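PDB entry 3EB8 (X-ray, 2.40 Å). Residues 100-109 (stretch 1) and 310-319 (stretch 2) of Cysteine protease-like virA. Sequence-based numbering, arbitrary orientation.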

ATOM      1  N   SER A 100      12.981  -0.678  20.484  1.00 67.01           N
ATOM      2  CA  SER A 100      13.423   0.622  20.928  1.00 69.87           C
ATOM      3  C   SER A 100      14.320   1.164  19.834  1.00 66.43           C
ATOM      4  O   SER A 100      15.159   0.452  19.289  1.00 66.36           O
ATOM      5  CB  SER A 100      14.132   0.538  22.274  1.00 70.65           C
ATOM      6  OG  SER A 100      14.846  -0.670  22.381  1.00 71.76           O
ATOM      7  N   GLY A 101      14.086   2.417  19.473  1.00 65.45           N
ATOM      8  CA  GLY A 101      14.838   3.038  18.413  1.00 64.22           C
ATOM      9  C   GLY A 101      16.188   3.453  18.927  1.00 65.95           C
ATOM     10  O   GLY A 101      16.440   3.429  20.125  1.00 68.15           O
ATOM     11  N   ASN A 102      17.070   3.805  18.006  1.00 65.12           N
ATOM     12  CA  ASN A 102      18.274   4.545  18.343  1.00 66.77           C
ATOM     13  C   ASN A 102      18.594   5.465  17.177  1.00 64.87           C
ATOM     14  O   ASN A 102      18.025   5.320  16.092  1.00 62.82           O
ATOM     15  CB  ASN A 102      19.441   3.612  18.638  1.00 73.72           C
ATOM     16  CG  ASN A 102      19.960   2.931  17.400  1.00 78.87           C
ATOM     17  OD1 ASN A 102      19.367   1.973  16.911  1.00 80.34           O
ATOM     18  ND2 ASN A 102      21.075   3.420  16.882  1.00 86.09           N
ATOM     19  N   PHE A 103      19.477   6.426  17.408  1.00 65.90           N
ATOM     20  CA  PHE A 103      19.762   7.435  16.394  1.00 69.19           C
ATOM     21  C   PHE A 103      21.127   7.196  15.781  1.00 64.77           C
ATOM     22  O   PHE A 103      21.706   8.082  15.161  1.00 79.03           O
ATOM     23  CB  PHE A 103      19.676   8.839  16.987  1.00 67.84           C
ATOM     24  CG  PHE A 103      18.305   9.204  17.480  1.00 67.97           C
ATOM     25  CD1 PHE A 103      18.101   9.538  18.811  1.00 67.40           C
ATOM     26  CD2 PHE A 103      17.216   9.211  16.615  1.00 64.78           C
ATOM     27  CE1 PHE A 103      16.837   9.887  19.270  1.00 67.38           C
ATOM     28  CE2 PHE A 103      15.949   9.559  17.066  1.00 74.06           C
ATOM     29  CZ  PHE A 103      15.760   9.891  18.400  1.00 66.37           C
ATOM     30  N   LYS A 104      21.616   5.976  15.947  1.00 65.52           N
ATOM     31  CA  LYS A 104      22.890   5.569  15.377  1.00 76.97           C
ATOM     32  C   LYS A 104      22.725   4.494  14.291  1.00 73.61           C
ATOM     33  O   LYS A 104      23.657   3.736  14.027  1.00 74.38           O
ATOM     34  CB  LYS A 104      23.834   5.091  16.491  1.00 68.64           C
ATOM     35  CG  LYS A 104      24.145   6.177  17.542  1.00 71.85           C
ATOM     36  CD  LYS A 104      24.951   5.639  18.720  1.00 73.48           C
ATOM     37  CE  LYS A 104      25.094   6.689  19.819  1.00 81.05           C
ATOM     38  NZ  LYS A 104      26.170   6.357  20.809  1.00 79.41           N
ATOM     39  N   THR A 105      21.541   4.443  13.672  1.00 74.11           N
ATOM     40  CA  THR A 105      21.262   3.530  12.563  1.00 61.09           C
ATOM     41  C   THR A 105      20.847   4.299  11.311  1.00 66.98           C
ATOM     42  O   THR A 105      20.386   5.439  11.385  1.00 77.13           O
ATOM     43  CB  THR A 105      20.167   2.513  12.909  1.00 60.86           C
ATOM     44  OG1 THR A 105      20.454   1.919  14.178  1.00 89.21           O
ATOM     45  CG2 THR A 105      20.125   1.404  11.871  1.00 66.59           C
ATOM     46  N   HIS A 106      21.011   3.664  10.158  1.00 62.06           N
ATOM     47  CA  HIS A 106      20.771   4.307   8.881  1.00 62.77           C
ATOM     48  C   HIS A 106      19.482   3.789   8.245  1.00 62.63           C
ATOM     49  O   HIS A 106      19.094   4.239   7.174  1.00 60.29           O
ATOM     50  CB  HIS A 106      21.955   4.038   7.946  1.00 79.65           C
ATOM     51  CG  HIS A 106      22.165   2.585   7.643  1.00 96.74           C
ATOM     52  ND1 HIS A 106      22.919   1.757   8.447  1.00107.12           N
ATOM     53  CD2 HIS A 106      21.707   1.809   6.631  1.00 97.18           C
ATOM     54  CE1 HIS A 106      22.924   0.536   7.941  1.00105.06           C
ATOM     55  NE2 HIS A 106      22.196   0.541   6.838  1.00 99.21           N
ATOM     56  N   LYS A 107      18.825   2.840   8.905  1.00 62.94           N
ATOM     57  CA  LYS A 107      17.619   2.218   8.350  1.00 68.07           C
ATOM     58  C   LYS A 107      16.638   1.797   9.455  1.00 66.37           C
ATOM     59  O   LYS A 107      17.046   1.579  10.605  1.00 58.50           O
ATOM     60  CB  LYS A 107      18.005   0.996   7.503  1.00 54.54           C
ATOM     61  CG  LYS A 107      18.680  -0.137   8.308  1.00 64.93           C
ATOM     62  CD  LYS A 107      19.064  -1.320   7.424  1.00 79.63           C
ATOM     63  CE  LYS A 107      19.830  -2.381   8.206  1.00 93.74           C
ATOM     64  NZ  LYS A 107      21.143  -1.890   8.734  1.00 90.34           N
ATOM     65  N   PRO A 108      15.346   1.664   9.110  1.00 59.82           N
ATOM     66  CA  PRO A 108      14.369   1.219  10.107  1.00 54.29           C
ATOM     67  C   PRO A 108      14.697  -0.185  10.559  1.00 57.26           C
ATOM     68  O   PRO A 108      15.212  -0.965   9.746  1.00 65.53           O
ATOM     69  CB  PRO A 108      13.051   1.198   9.333  1.00 61.94           C
ATOM     70  CG  PRO A 108      13.262   2.092   8.132  1.00 51.99           C
ATOM     71  CD  PRO A 108      14.731   2.011   7.817  1.00 59.57           C
ATOM     72  N   ALA A 109      14.410  -0.510  11.819  1.00 56.47           N
ATOM     73  CA  ALA A 109      14.518  -1.892  12.283  1.00 57.59           C
ATOM     74  C   ALA A 109      13.486  -2.777  11.588  1.00 56.67           C
ATOM     75  O   ALA A 109      12.459  -2.296  11.123  1.00 62.39           O
ATOM     76  CB  ALA A 109      14.336  -1.964  13.785  1.00 59.11           C
ATOM     77  N   HIS A 310      11.265   7.913   8.044  1.00 45.94           N
ATOM     78  CA  HIS A 310      10.786   9.090   8.757  1.00 46.42           C
ATOM     79  C   HIS A 310      11.400   9.141  10.155  1.00 46.56           C
ATOM     80  O   HIS A 310      11.137   8.260  10.979  1.00 48.08           O
ATOM     81  CB  HIS A 310       9.259   9.051   8.885  1.00 46.65           C
ATOM     82  CG  HIS A 310       8.669  10.333   9.386  1.00 59.57           C
ATOM     83  ND1 HIS A 310       8.206  10.499  10.677  1.00 47.61           N
ATOM     84  CD2 HIS A 310       8.492  11.526   8.773  1.00 47.69           C
ATOM     85  CE1 HIS A 310       7.763  11.731  10.828  1.00 48.21           C
ATOM     86  NE2 HIS A 310       7.922  12.375   9.687  1.00 53.02           N
ATOM     87  N   ILE A 311      12.212  10.158  10.437  1.00 46.79           N
ATOM     88  CA  ILE A 311      12.814  10.248  11.757  1.00 47.94           C
ATOM     89  C   ILE A 311      11.787  10.733  12.763  1.00 47.38           C
ATOM     90  O   ILE A 311      11.130  11.750  12.554  1.00 49.09           O
ATOM     91  CB  ILE A 311      14.060  11.168  11.798  1.00 49.69           C
ATOM     92  CG1 ILE A 311      15.021  10.815  10.659  1.00 52.69           C
ATOM     93  CG2 ILE A 311      14.754  11.063  13.153  1.00 47.17           C
ATOM     94  CD1 ILE A 311      15.332   9.330  10.555  1.00 50.14           C
ATOM     95  N   THR A 312      11.635   9.981  13.846  1.00 49.42           N
ATOM     96  CA  THR A 312      10.742  10.356  14.928  1.00 47.86           C
ATOM     97  C   THR A 312      11.591  10.668  16.139  1.00 55.81           C
ATOM     98  O   THR A 312      12.819  10.583  16.085  1.00 48.37           O
ATOM     99  CB  THR A 312       9.791   9.201  15.307  1.00 56.71           C
ATOM    100  OG1 THR A 312      10.556   8.136  15.898  1.00 49.78           O
ATOM    101  CG2 THR A 312       9.032   8.680  14.067  1.00 52.18           C
ATOM    102  N   CYS A 313      10.935  11.018  17.239  1.00 52.41           N
ATOM    103  CA  CYS A 313      11.649  11.321  18.475  1.00 56.51           C
ATOM    104  C   CYS A 313      12.243  10.062  19.129  1.00 48.52           C
ATOM    105  O   CYS A 313      12.917  10.156  20.155  1.00 64.85           O
ATOM    106  CB  CYS A 313      10.709  11.998  19.463  1.00 49.32           C
ATOM    107  SG  CYS A 313       9.350  10.923  19.831  1.00 63.76           S
ATOM    108  N   ASN A 314      11.997   8.896  18.538  1.00 52.36           N
ATOM    109  CA  ASN A 314      12.553   7.637  19.052  1.00 48.22           C
ATOM    110  C   ASN A 314      13.600   6.995  18.145  1.00 49.62           C
ATOM    111  O   ASN A 314      14.310   6.082  18.553  1.00 52.38           O
ATOM    112  CB  ASN A 314      11.441   6.625  19.310  1.00 56.54           C
ATOM    113  CG  ASN A 314      10.534   7.033  20.449  1.00 60.25           C
ATOM    114  OD1 ASN A 314      10.858   7.938  21.225  1.00 55.09           O
ATOM    115  ND2 ASN A 314       9.392   6.359  20.566  1.00 49.25           N
ATOM    116  N   GLY A 315      13.687   7.449  16.902  1.00 51.88           N
ATOM    117  CA  GLY A 315      14.637   6.866  15.981  1.00 48.61           C
ATOM    118  C   GLY A 315      14.146   6.840  14.552  1.00 53.61           C
ATOM    119  O   GLY A 315      13.332   7.668  14.149  1.00 51.49           O
ATOM    120  N   VAL A 316      14.644   5.878  13.782  1.00 52.91           N
ATOM    121  CA  VAL A 316      14.303   5.781  12.370  1.00 48.18           C
ATOM    122  C   VAL A 316      12.983   5.043  12.175  1.00 49.87           C
ATOM    123  O   VAL A 316      12.892   3.819  12.357  1.00 46.33           O
ATOM    124  CB  VAL A 316      15.415   5.063  11.574  1.00 57.18           C
ATOM    125  CG1 VAL A 316      15.147   5.162  10.073  1.00 45.70           C
ATOM    126  CG2 VAL A 316      16.773   5.653  11.917  1.00 55.87           C
ATOM    127  N   GLY A 317      11.954   5.801  11.804  1.00 47.65           N
ATOM    128  CA  GLY A 317      10.638   5.243  11.547  1.00 46.31           C
ATOM    129  C   GLY A 317      10.321   5.263  10.069  1.00 46.00           C
ATOM    130  O   GLY A 317      11.203   5.475   9.240  1.00 45.75           O
ATOM    131  N   ILE A 318       9.053   5.049   9.741  1.00 46.06           N
ATOM    132  CA  ILE A 318       8.603   5.008   8.356  1.00 45.80           C
ATOM    133  C   ILE A 318       7.318   5.811   8.180  1.00 46.07           C
ATOM    134  O   ILE A 318       6.457   5.820   9.053  1.00 50.48           O
ATOM    135  CB  ILE A 318       8.338   3.556   7.889  1.00 46.13           C
ATOM    136  CG1 ILE A 318       9.647   2.816   7.618  1.00 45.40           C
ATOM    137  CG2 ILE A 318       7.480   3.547   6.637  1.00 47.36           C
ATOM    138  CD1 ILE A 318       9.498   1.293   7.598  1.00 45.45           C
ATOM    139  N   ASN A 319       7.201   6.506   7.055  1.00 49.20           N
ATOM    140  CA  ASN A 319       5.945   7.115   6.663  1.00 46.31           C
ATOM    141  C   ASN A 319       5.328   6.263   5.566  1.00 47.43           C
ATOM    142  O   ASN A 319       5.744   6.324   4.409  1.00 45.76           O
ATOM    143  CB  ASN A 319       6.180   8.547   6.188  1.00 46.64           C
ATOM    144  CG  ASN A 319       4.921   9.203   5.614  1.00 54.46           C
ATOM    145  OD1 ASN A 319       3.791   8.820   5.933  1.00 50.71           O
ATOM    146  ND2 ASN A 319       5.124  10.206   4.761  1.00 47.38           N
TER
HETATM  147  O   HOH W   1      16.133   3.922  15.137  1.00 42.04           O

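Residues 100-109, an irregular segment, pack against a hairpin formed by residues 310-319 without a direct hydrogen bond between the two; the contact rests on van der Waals packing, one CA-H...O contact and a bridging water. Gly 101 meets the hairpin's turn, with Gly 101 CA 3.1 Å from Asn 314 O in a CA-H...O contact. A CB here would point toward the hairpin and lie 2.0 Å from Asn 314 O, a clash, so the close approach depends on glycine. Gly 101 CA is 4.5 Å from Gly 315 CA; the phi/psi of Gly 315, 146/-153, by itself calls for glycine.

At Asn 102 the CA-to-CB bond points away and the backbone makes the link: water 1 donates to Asn 102 O (2.5 Å) and accepts from Val 316 N (2.8 Å). Phe 103 leaves its backbone sideways, but with chi1 at -64° (m) its ring end reaches the turn. Thr 312 O (3.4 Å from Phe 103 CE2) and Cys 313 O (3.4 Å from Phe 103 CZ) lie at the ring edge, where the carbonyl oxygens face the slightly positive ring hydrogens. Phe 103 CE2 also comes within 3.1 Å of Gly 315 N. The turn itself is braced by Asn 314 N donating to Thr 312 OG1 (3.1 Å).

The CA-to-CB bonds of Lys 104 and His 106 point away. Between them, Thr 105 directs CB toward the hairpin, yet its closest contact is through the backbone, Thr 105 O to Val 316 CG2 at 3.7 Å. Val 316, the most heavily covered residue of the contact, also meets the chain farther along: Val 316 CG1 lies 3.7 Å from Lys 107 C and 3.6 Å from Pro 108 N. The proline ring extends this apolar patch, with Pro 108 CD 3.9 Å from Val 316 CG1 and Pro 108 CG 3.7 Å from Ile 318 CG1.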